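Local coordinates for protein putative aspartyl-tRNA synthetase (Leishmania major, PDB 6OD8) that probably catalyses the ATP-dependent attachment of L-aspartate to tRNA(Asp), as a class II aminoacyl-tRNA synthetase, at residues S113-M119 / S160-L166; L181-L185 / S207-D211; V227-F231 / G313-E317. All coordinates share one frame; numbering follows the deposited sequence.

Interaction 1: residues S113-M119 / S160-L166; sequences SDSVQAM and SHSDIEL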
# COMPACT_ATOMS: atom_id res chain seq x y z
N SER A 113 9.04 22.65 5.53
CA SER A 113 10.47 22.92 5.67
C SER A 113 10.91 24.24 5.05
O SER A 113 12.07 24.62 5.21
CB SER A 113 11.28 21.78 5.06
OG SER A 113 10.90 21.55 3.71
N ASP A 114 10.04 24.96 4.35
CA ASP A 114 10.41 26.21 3.70
C ASP A 114 9.93 27.40 4.54
O ASP A 114 8.77 27.45 4.95
CB ASP A 114 9.81 26.28 2.29
CG ASP A 114 10.43 25.24 1.35
OD1 ASP A 114 11.61 25.40 0.97
OD2 ASP A 114 9.74 24.24 1.03
N SER A 115 10.83 28.36 4.78
CA SER A 115 10.50 29.54 5.57
C SER A 115 11.14 30.77 4.94
O SER A 115 12.15 30.68 4.25
CB SER A 115 10.95 29.39 7.03
OG SER A 115 12.34 29.14 7.09
N VAL A 116 10.53 31.92 5.19
CA VAL A 116 11.02 33.17 4.62
C VAL A 116 10.61 34.32 5.53
O VAL A 116 9.55 34.30 6.15
CB VAL A 116 10.51 33.36 3.18
CG1 VAL A 116 8.97 33.48 3.16
CG2 VAL A 116 11.17 34.57 2.51
N GLN A 117 11.47 35.34 5.59
CA GLN A 117 11.16 36.52 6.37
C GLN A 117 10.27 37.46 5.56
O GLN A 117 10.46 37.60 4.35
CB GLN A 117 12.44 37.23 6.80
CG GLN A 117 12.19 38.58 7.44
CD GLN A 117 13.38 39.07 8.22
OE1 GLN A 117 13.85 38.39 9.14
NE2 GLN A 117 13.89 40.24 7.86
N ALA A 118 9.28 38.05 6.23
CA ALA A 118 8.40 39.05 5.63
C ALA A 118 8.44 40.29 6.50
O ALA A 118 8.57 40.21 7.72
CB ALA A 118 6.96 38.55 5.51
N MET A 119 8.31 41.46 5.86
CA MET A 119 8.24 42.68 6.65
C MET A 119 7.34 43.68 5.95
O MET A 119 7.07 43.59 4.75
CB MET A 119 9.63 43.27 6.90
CG MET A 119 10.43 43.63 5.66
SD MET A 119 10.13 45.31 5.10
CE MET A 119 10.14 46.18 6.66
N SER A 160 14.91 29.34 5.74
CA SER A 160 15.50 28.53 4.67
C SER A 160 15.69 29.33 3.38
O SER A 160 16.59 29.02 2.60
CB SER A 160 14.64 27.29 4.41
OG SER A 160 13.35 27.65 3.94
N HIS A 161 14.86 30.36 3.15
CA HIS A 161 15.06 31.27 2.02
C HIS A 161 15.87 32.48 2.48
O HIS A 161 15.39 33.61 2.54
CB HIS A 161 13.72 31.71 1.44
CG HIS A 161 12.97 30.61 0.76
ND1 HIS A 161 13.32 30.13 -0.49
CD2 HIS A 161 11.87 29.91 1.13
CE1 HIS A 161 12.48 29.17 -0.84
NE2 HIS A 161 11.59 29.02 0.13
N SER A 162 17.14 32.22 2.82
CA SER A 162 17.97 33.23 3.45
C SER A 162 18.36 34.36 2.50
O SER A 162 18.73 35.45 2.96
CB SER A 162 19.23 32.57 4.01
OG SER A 162 19.92 31.92 2.97
N ASP A 163 18.29 34.13 1.19
CA ASP A 163 18.74 35.11 0.21
C ASP A 163 17.71 36.20 -0.06
O ASP A 163 18.06 37.22 -0.67
CB ASP A 163 19.07 34.39 -1.10
CG ASP A 163 17.90 33.55 -1.61
OD1 ASP A 163 17.21 32.90 -0.78
OD2 ASP A 163 17.66 33.56 -2.84
N ILE A 164 16.45 36.00 0.34
CA ILE A 164 15.37 36.89 -0.04
C ILE A 164 14.53 37.26 1.18
O ILE A 164 14.58 36.63 2.23
CB ILE A 164 14.45 36.29 -1.12
CG1 ILE A 164 13.80 35.01 -0.59
CG2 ILE A 164 15.23 36.03 -2.42
CD1 ILE A 164 12.51 34.66 -1.25
N GLU A 165 13.72 38.30 0.99
CA GLU A 165 12.82 38.80 2.02
C GLU A 165 11.57 39.32 1.32
O GLU A 165 11.64 39.85 0.21
CB GLU A 165 13.50 39.92 2.82
CG GLU A 165 12.59 40.59 3.82
CD GLU A 165 13.32 41.61 4.66
OE1 GLU A 165 13.87 42.57 4.08
OE2 GLU A 165 13.35 41.44 5.89
N LEU A 166 10.42 39.15 1.97
CA LEU A 166 9.14 39.57 1.42
C LEU A 166 8.75 40.95 1.95
O LEU A 166 8.71 41.16 3.16
CB LEU A 166 8.04 38.56 1.75
CG LEU A 166 8.22 37.13 1.24
CD1 LEU A 166 6.98 36.30 1.54
CD2 LEU A 166 8.52 37.14 -0.25
O HOH W 1 14.05 26.63 1.11
O HOH W 2 14.03 35.12 4.47

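Interaction 2: residues L181-L185 / S207-D211; sequences LPFTL and SRWMD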
# COMPACT_ATOMS: atom_id res chain seq x y z
N LEU A 181 -1.43 27.73 22.42
CA LEU A 181 -0.94 26.53 21.74
C LEU A 181 -0.70 25.43 22.77
O LEU A 181 -0.37 25.71 23.92
CB LEU A 181 0.36 26.82 20.98
CG LEU A 181 0.27 27.84 19.85
CD1 LEU A 181 1.63 28.07 19.24
CD2 LEU A 181 -0.70 27.35 18.78
N PRO A 182 -0.85 24.15 22.39
CA PRO A 182 -0.51 23.08 23.34
C PRO A 182 0.96 23.06 23.71
O PRO A 182 1.32 22.59 24.79
CB PRO A 182 -0.92 21.80 22.59
CG PRO A 182 -0.88 22.18 21.14
CD PRO A 182 -1.29 23.63 21.09
N PHE A 183 1.81 23.55 22.81
CA PHE A 183 3.25 23.72 22.98
C PHE A 183 3.70 24.51 21.77
O PHE A 183 3.00 24.56 20.76
CB PHE A 183 3.99 22.37 23.08
CG PHE A 183 3.60 21.38 22.00
CD1 PHE A 183 2.69 20.37 22.27
CD2 PHE A 183 4.16 21.46 20.73
CE1 PHE A 183 2.33 19.46 21.28
CE2 PHE A 183 3.80 20.56 19.73
CZ PHE A 183 2.89 19.55 20.01
N THR A 184 4.89 25.11 21.87
CA THR A 184 5.41 25.87 20.74
C THR A 184 6.22 24.98 19.80
O THR A 184 6.77 23.94 20.20
CB THR A 184 6.30 27.04 21.20
OG1 THR A 184 7.47 26.50 21.84
CG2 THR A 184 5.55 27.93 22.17
N LEU A 185 6.31 25.41 18.54
CA LEU A 185 7.15 24.70 17.58
C LEU A 185 8.60 24.73 18.01
O LEU A 185 9.33 23.73 17.90
CB LEU A 185 6.98 25.33 16.19
CG LEU A 185 5.73 24.93 15.42
CD1 LEU A 185 5.94 25.23 13.95
CD2 LEU A 185 5.39 23.45 15.63
N SER A 207 -1.41 16.15 20.65
CA SER A 207 -1.69 17.17 19.62
C SER A 207 -0.75 16.95 18.44
O SER A 207 0.06 17.81 18.07
CB SER A 207 -1.54 18.59 20.14
OG SER A 207 -2.32 18.82 21.30
N ARG A 208 -0.87 15.77 17.82
CA ARG A 208 0.06 15.35 16.79
C ARG A 208 0.05 16.30 15.60
O ARG A 208 1.09 16.45 14.94
CB ARG A 208 -0.28 13.92 16.34
CG ARG A 208 0.59 13.40 15.25
CD ARG A 208 2.04 13.35 15.69
NE ARG A 208 2.57 12.00 15.55
CZ ARG A 208 3.83 11.66 15.78
NH1 ARG A 208 4.71 12.59 16.13
NH2 ARG A 208 4.22 10.40 15.63
N TRP A 209 -1.09 16.95 15.32
CA TRP A 209 -1.15 17.89 14.20
C TRP A 209 -0.22 19.07 14.41
O TRP A 209 0.29 19.64 13.43
CB TRP A 209 -2.59 18.39 14.00
CG TRP A 209 -3.27 18.81 15.28
CD1 TRP A 209 -3.33 20.07 15.82
CD2 TRP A 209 -3.98 17.95 16.18
NE1 TRP A 209 -4.04 20.04 16.99
CE2 TRP A 209 -4.44 18.75 17.24
CE3 TRP A 209 -4.25 16.57 16.20
CZ2 TRP A 209 -5.17 18.22 18.32
CZ3 TRP A 209 -4.98 16.05 17.27
CH2 TRP A 209 -5.43 16.88 18.31
N MET A 210 0.02 19.46 15.66
CA MET A 210 1.02 20.49 15.91
C MET A 210 2.44 19.93 15.74
O MET A 210 3.30 20.55 15.09
CB MET A 210 0.83 21.06 17.33
CG MET A 210 1.72 22.20 17.69
SD MET A 210 1.28 23.71 16.76
CE MET A 210 2.58 24.79 17.35
N ASP A 211 2.69 18.77 16.34
CA ASP A 211 4.02 18.16 16.28
C ASP A 211 4.47 17.93 14.84
O ASP A 211 5.66 18.11 14.52
CB ASP A 211 4.03 16.82 17.02
CG ASP A 211 5.34 16.06 16.79
OD1 ASP A 211 6.36 16.45 17.40
OD2 ASP A 211 5.37 15.15 15.95

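Interaction 3: residues V227-F231 / G313-E317; sequences VCQYF and GLDVE. With EDO (1,2-ethanediol), chain D.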
# COMPACT_ATOMS: atom_id res chain seq x y z
N VAL A 227 10.04 4.91 2.10
CA VAL A 227 10.29 3.48 2.34
C VAL A 227 9.22 2.62 1.67
O VAL A 227 9.53 1.63 0.98
CB VAL A 227 10.38 3.16 3.85
CG1 VAL A 227 10.45 1.62 4.06
CG2 VAL A 227 11.59 3.85 4.50
N CYS A 228 7.94 2.95 1.89
CA CYS A 228 6.86 2.23 1.20
C CYS A 228 7.03 2.28 -0.31
O CYS A 228 6.90 1.27 -1.00
CB CYS A 228 5.49 2.82 1.59
SG CYS A 228 5.02 2.52 3.32
N GLN A 229 7.29 3.48 -0.84
CA GLN A 229 7.45 3.64 -2.28
C GLN A 229 8.54 2.74 -2.85
O GLN A 229 8.33 2.07 -3.88
CB GLN A 229 7.78 5.10 -2.57
CG GLN A 229 8.06 5.37 -4.01
CD GLN A 229 8.41 6.84 -4.24
OE1 GLN A 229 8.13 7.69 -3.39
NE2 GLN A 229 9.02 7.13 -5.38
N TYR A 230 9.73 2.74 -2.23
CA TYR A 230 10.84 1.96 -2.79
C TYR A 230 10.66 0.47 -2.52
O TYR A 230 11.04 -0.36 -3.36
CB TYR A 230 12.17 2.47 -2.22
CG TYR A 230 12.40 3.93 -2.55
CD1 TYR A 230 12.07 4.43 -3.81
CD2 TYR A 230 12.95 4.81 -1.61
CE1 TYR A 230 12.28 5.76 -4.13
CE2 TYR A 230 13.18 6.14 -1.93
CZ TYR A 230 12.83 6.61 -3.19
OH TYR A 230 13.03 7.92 -3.52
N PHE A 231 10.06 0.10 -1.39
CA PHE A 231 9.67 -1.30 -1.18
C PHE A 231 8.82 -1.82 -2.33
O PHE A 231 9.13 -2.85 -2.95
CB PHE A 231 8.91 -1.42 0.15
CG PHE A 231 8.31 -2.79 0.42
CD1 PHE A 231 9.09 -3.79 1.01
CD2 PHE A 231 6.97 -3.07 0.13
CE1 PHE A 231 8.55 -5.07 1.28
CE2 PHE A 231 6.42 -4.33 0.39
CZ PHE A 231 7.23 -5.35 0.98
N GLY A 313 2.88 -3.65 8.29
CA GLY A 313 3.76 -4.70 7.82
C GLY A 313 4.00 -4.61 6.33
O GLY A 313 3.08 -4.38 5.55
N LEU A 314 5.26 -4.79 5.94
CA LEU A 314 5.68 -4.92 4.55
C LEU A 314 6.01 -6.39 4.36
O LEU A 314 7.00 -6.88 4.92
CB LEU A 314 6.89 -4.03 4.28
CG LEU A 314 6.87 -2.59 4.82
CD1 LEU A 314 8.19 -1.86 4.53
CD2 LEU A 314 5.71 -1.80 4.15
N ASP A 315 5.15 -7.12 3.65
CA ASP A 315 5.23 -8.58 3.64
C ASP A 315 5.49 -9.07 2.23
O ASP A 315 5.00 -8.48 1.26
CB ASP A 315 3.93 -9.20 4.20
CG ASP A 315 3.98 -9.39 5.68
OD1 ASP A 315 3.56 -8.46 6.42
OD2 ASP A 315 4.48 -10.47 6.10
N VAL A 316 6.28 -10.14 2.13
CA VAL A 316 6.68 -10.72 0.86
C VAL A 316 6.56 -12.24 0.98
O VAL A 316 6.92 -12.82 2.01
CB VAL A 316 8.13 -10.30 0.48
CG1 VAL A 316 8.59 -10.98 -0.81
CG2 VAL A 316 8.24 -8.76 0.34
N GLU A 317 6.05 -12.89 -0.07
CA GLU A 317 6.11 -14.35 -0.15
C GLU A 317 6.37 -14.73 -1.60
O GLU A 317 5.90 -14.05 -2.51
CB GLU A 317 4.81 -15.02 0.40
CG GLU A 317 4.96 -16.53 0.80
CD GLU A 317 5.60 -16.74 2.17
OE1 GLU A 317 5.75 -15.77 2.94
OE2 GLU A 317 5.96 -17.90 2.49
C1 EDO D . 5.97 -7.82 9.39
O1 EDO D . 6.22 -8.47 10.63
C2 EDO D . 4.48 -7.60 9.32
O2 EDO D . 3.82 -8.84 9.06

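Interaction 1: residues S113-M119 / S160-L166
Ser115 and Ser160 exchange hydrogen bonds between hydroxyl and backbone: Ser115 N donates to Ser160 OG at 2.7 Å, and Ser160 N donates back to Ser115 OG at 2.9 Å. A chi1 near +60° in both, 57° and 64°, turns each hydroxyl to the other's backbone N. His161 N adds a main-chain bond to Ser115 O. Farther on, Leu166 N donates to Gln117 O at 2.8 Å and Met119 N donates to Leu166 O at 2.7 Å, which sets Ala118 beside Leu166 in parallel register. Between these groups the chain makes a type I turn from His161 to Ile164, and a water bridges Gln117 N to Ile164 O. Apolar packing fills one face: Val116 splits its methyls, CG1 lying 3.8 Å from Leu166 CD1 and CG2 4.0 Å from Ile164 CD1. On the other face Gln117 and Glu165 run side by side as extended chains, NE2 donating to OE2, though the modelled length is doubtfully short. Outside the two segments, Ser80 OG is hydrogen-bonded to His161 ND1. This parallel join of strands 114-121 and 164-168, in a sheet whose other pairings are antiparallel, is the barrel closure of the OB fold, the nucleic-acid-binding domain.

Interaction 2: residues L181-L185 / S207-D211
Met210 reaches out of the short helix 208-211 and runs beside the ring of Phe183 in the opposite sense, knitting the linker that follows the OB-fold barrel to the class II synthetase part of the chain. The tight part of the contact is built around this one methionine. Its CG lies anti to the backbone N (chi1 -175°), which carries CG to the phenyl ring, and a bend at chi2 (70°) turns the thioether across the linker, bringing the methyl to Leu181 and Leu185. Met210 CG comes to 3.3 Å from Phe183 CE2, a close contact made obliquely to the ring. The terminal methyl goes on to the leucines: Met210 CE is 3.6 Å from Leu185 CD2 and 3.9 Å from Leu181 CD1, so the two leucines meet the same end of the side chain. The far end of the phenyl ring also reaches the first turn of the helix, where Asp211 N lies at its edge and Ser207 CB near CE1. Ser207 O accepts from both Met210 N and Asp211 N.

The looser side is at Pro182, an exposed residue whose CB rests 3.5 Å from Ser207 OG in plain van der Waals contact. Leu518 of the second subunit packs against both Leu181 and Pro182, so this flank also meets the dimer partner. No hydrogen bond crosses between the segments, and the carbonyl of Phe183 is buried without a polar partner: its nearest neighbour across the contact is a methyl, Met210 CE, 3.4 Å from Phe183 O.

Interaction 3: residues V227-F231 / G313-E317
Leu314 meets the face of the Phe231 ring with its CB methylene, not with a methyl group. CB stands 3.7 Å from the ring centroid and 18° off the normal, a CH-pi contact close to the strand backbone. With CG anti to the backbone N (chi1 174°), Phe231 sends its ring out from the helix to slant against the strand, one face on Leu314 CB. The tip of the ring goes on to Val316, whose CG2 is 3.6 Å from Phe231 CZ and approaches obliquely. Leu314 and Val316, two residues apart on the same face of the strand, both rest against one phenyl ring.

The branches of Leu314 reach back toward the preceding turn of the helix. Leu314 CD1 lies 4.2 Å from Val227 CG1, the two side chains crossing at about a right angle, while Leu314 CD2 makes a looser contact with Cys228 SG. No hydrogen bond links the segments; the side chains that meet are mostly apolar.

Asp315 points from the strand's other face. There its OD1 accepts a 2.7 Å hydrogen bond from O2 of an ethanediol, probably a crystallisation additive, whose C2 lies 3.3 Å from Gly313 CA. Asp315 OD2 is in a salt bridge with Lys279, so the two carboxylate oxygens have different partners.

The segments run within 9° of parallel, their axes 10.7 Å apart, as a helix laid along the central sheet of the class II catalytic domain. Strand 310-319 lies between 523-529 and 289-297 in that sheet, and its antiparallel pairing with 289-297 is consistent with motif 2 of class II synthetases. Phe291 and Val293 of the latter also touch Phe231, Leu334 of helix 325-342 packs on the same ring, and helix 530-538 flanks Val227 and Cys228.

How the interactions relate
The three contacts follow one another from the OB-fold domain to the catalytic core. Interaction 1 belongs to the domain that in this family recognises the anticodon. Interaction 2 lies at the junction with the synthetase domain, about 22 Å from interaction 1 between centres and about 9 Å between nearest atoms. Interaction 3, in the catalytic sheet, lies about 31 Å from interaction 2 and about 38 Å from interaction 1, centre to centre. Helices 208-211 and 215-237 connect interactions 2 and 3, both of which touch the second subunit. In class II synthetases the active site lies on the antiparallel sheet, so the Asp315 side, with its ethanediol, is probably the active-site face, helix 215-237 covering the other.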